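Local coordinates for protein exotoxin A (Pseudomonas aeruginosa, PDB 1IKP) that probably enters host cells and transfers ADP-ribose from NAD to a host protein, using separate binding, targeting and catalytic domains, at residues A143-A146 with R147-F151. The protein carries 2 engineered substitutions. Sequence-based numbering, arbitrary orientation.
Sequences AKLA and RDATF
The guanidinium of Arg-147 lies beside the last turn of helix 139-145, and the methyl of Ala-143 sits over one of its faces, CB 4.1 Å above the plane and displaced toward the rim. Its NH2 forms a salt bridge with Asp-36. With CG lying between the backbone N and the carbonyl carbon (chi1 62°), the aliphatic part passes the helix-end carbonyls, CG of Arg-147 3.0 Å from O of Ala-143; a bend at chi3 then turns the guanidinium over the methyl of Ala-143.

The pivot of the turn is the carbonyl of Lys-144, gripped by two successive amides. N of Asp-148 approaches O of Lys-144 at 2.9 Å, tilted 17° from the carbonyl plane, whereas N of Arg-147 bonds the same oxygen from well above that plane, at 3.2 Å. Lys-144 also repays the bond in the reverse direction. Its extended chain, bent only at chi4 (-56°), runs alongside the first strand residue and places NZ 2.9 Å from O of Asp-148, while Asp-61 supplies the ammonium with a salt bridge. On the buried flank, CD2 of Leu-145 meets CB of Ala-149 at 4.1 Å, and both side chains rest on Ile-60.

Here a helix ends and a strand begins across two loop residues, Ala-146 and Arg-147. It is a helix C-terminal turn in which O of Lys-144 accepts the amides three and four residues on, delivering the chain into strand 148-155, which lies between strands 24-29 and 56-60 in an antiparallel sheet of the concanavalin-like, beta-rich binding domain.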
ATOM      1  N   ALA A 143     -22.713  11.474   2.273  1.00 17.88           N
ATOM      2  CA  ALA A 143     -24.120  11.171   2.450  1.00 20.20           C
ATOM      3  C   ALA A 143     -24.916  11.814   1.314  1.00 20.60           C
ATOM      4  O   ALA A 143     -25.848  11.218   0.770  1.00 22.98           O
ATOM      5  CB  ALA A 143     -24.600  11.693   3.801  1.00 21.57           C
ATOM      6  N   LYS A 144     -24.544  13.035   0.941  1.00 18.42           N
ATOM      7  CA  LYS A 144     -25.251  13.716  -0.136  1.00 19.17           C
ATOM      8  C   LYS A 144     -25.012  13.032  -1.478  1.00 18.88           C
ATOM      9  O   LYS A 144     -25.925  12.895  -2.286  1.00 20.48           O
ATOM     10  CB  LYS A 144     -24.814  15.178  -0.226  1.00 20.35           C
ATOM     11  CG  LYS A 144     -25.632  15.983  -1.218  1.00 24.04           C
ATOM     12  CD  LYS A 144     -25.192  17.438  -1.273  1.00 25.24           C
ATOM     13  CE  LYS A 144     -26.188  18.279  -2.059  1.00 25.80           C
ATOM     14  NZ  LYS A 144     -26.411  17.751  -3.450  1.00 27.89           N
ATOM     15  N   LEU A 145     -23.779  12.607  -1.719  1.00 19.17           N
ATOM     16  CA  LEU A 145     -23.470  11.926  -2.969  1.00 19.03           C
ATOM     17  C   LEU A 145     -24.204  10.593  -3.087  1.00 20.19           C
ATOM     18  O   LEU A 145     -24.489  10.146  -4.204  1.00 23.91           O
ATOM     19  CB  LEU A 145     -21.962  11.702  -3.091  1.00 17.24           C
ATOM     20  CG  LEU A 145     -21.153  12.994  -3.222  1.00 13.67           C
ATOM     21  CD1 LEU A 145     -19.685  12.666  -3.165  1.00 16.22           C
ATOM     22  CD2 LEU A 145     -21.483  13.691  -4.538  1.00 16.18           C
ATOM     23  N   ALA A 146     -24.529   9.974  -1.951  1.00 20.80           N
ATOM     24  CA  ALA A 146     -25.219   8.675  -1.931  1.00 23.55           C
ATOM     25  C   ALA A 146     -26.740   8.777  -1.892  1.00 26.22           C
ATOM     26  O   ALA A 146     -27.428   7.746  -1.782  1.00 25.88           O
ATOM     27  CB  ALA A 146     -24.743   7.851  -0.745  1.00 25.85           C
ATOM     28  N   ARG A 147     -27.272   9.995  -1.962  1.00 26.03           N
ATOM     29  CA  ARG A 147     -28.721  10.152  -1.925  1.00 30.74           C
ATOM     30  C   ARG A 147     -29.273  11.147  -2.936  1.00 28.53           C
ATOM     31  O   ARG A 147     -30.228  10.839  -3.651  1.00 26.76           O
ATOM     32  CB  ARG A 147     -29.177  10.543  -0.517  1.00 45.48           C
ATOM     33  CG  ARG A 147     -28.637  11.864  -0.016  1.00 57.66           C
ATOM     34  CD  ARG A 147     -29.057  12.097   1.421  1.00 65.35           C
ATOM     35  NE  ARG A 147     -28.625  11.002   2.285  1.00 69.74           N
ATOM     36  CZ  ARG A 147     -28.836  10.954   3.596  1.00 72.35           C
ATOM     37  NH1 ARG A 147     -29.476  11.944   4.204  1.00 73.85           N
ATOM     38  NH2 ARG A 147     -28.405   9.915   4.299  1.00 73.37           N
ATOM     39  N   ASP A 148     -28.674  12.331  -3.009  1.00 26.56           N
ATOM     40  CA  ASP A 148     -29.161  13.347  -3.927  1.00 26.79           C
ATOM     41  C   ASP A 148     -28.058  14.274  -4.398  1.00 24.40           C
ATOM     42  O   ASP A 148     -27.563  15.099  -3.635  1.00 25.65           O
ATOM     43  CB  ASP A 148     -30.273  14.158  -3.252  1.00 36.01           C
ATOM     44  CG  ASP A 148     -30.810  15.272  -4.134  1.00 43.53           C
ATOM     45  OD1 ASP A 148     -31.119  15.011  -5.316  1.00 47.34           O
ATOM     46  OD2 ASP A 148     -30.938  16.409  -3.635  1.00 46.76           O
ATOM     47  N   ALA A 149     -27.665  14.100  -5.654  1.00 20.09           N
ATOM     48  CA  ALA A 149     -26.637  14.932  -6.282  1.00 18.80           C
ATOM     49  C   ALA A 149     -27.000  15.069  -7.757  1.00 17.73           C
ATOM     50  O   ALA A 149     -27.760  14.260  -8.290  1.00 19.18           O
ATOM     51  CB  ALA A 149     -25.250  14.288  -6.124  1.00 18.32           C
ATOM     52  N   THR A 150     -26.441  16.071  -8.424  1.00 13.45           N
ATOM     53  CA  THR A 150     -26.761  16.289  -9.820  1.00 12.87           C
ATOM     54  C   THR A 150     -25.575  16.030 -10.732  1.00 10.87           C
ATOM     55  O   THR A 150     -24.443  16.421 -10.431  1.00 11.59           O
ATOM     56  CB  THR A 150     -27.227  17.731 -10.031  1.00 13.39           C
ATOM     57  OG1 THR A 150     -28.386  17.961  -9.228  1.00 18.09           O
ATOM     58  CG2 THR A 150     -27.570  17.980 -11.500  1.00 16.73           C
ATOM     59  N   PHE A 151     -25.847  15.351 -11.848  1.00 11.33           N
ATOM     60  CA  PHE A 151     -24.821  15.066 -12.839  1.00 11.90           C
ATOM     61  C   PHE A 151     -24.946  16.129 -13.951  1.00 12.79           C
ATOM     62  O   PHE A 151     -26.010  16.267 -14.574  1.00 13.17           O
ATOM     63  CB  PHE A 151     -25.042  13.649 -13.396  1.00 13.61           C
ATOM     64  CG  PHE A 151     -24.055  13.227 -14.447  1.00 16.99           C
ATOM     65  CD1 PHE A 151     -24.484  12.965 -15.741  1.00 19.54           C
ATOM     66  CD2 PHE A 151     -22.710  13.041 -14.143  1.00 20.17           C
ATOM     67  CE1 PHE A 151     -23.584  12.519 -16.726  1.00 21.12           C
ATOM     68  CE2 PHE A 151     -21.804  12.597 -15.125  1.00 23.09           C
ATOM     69  CZ  PHE A 151     -22.256  12.340 -16.414  1.00 21.60           C
TER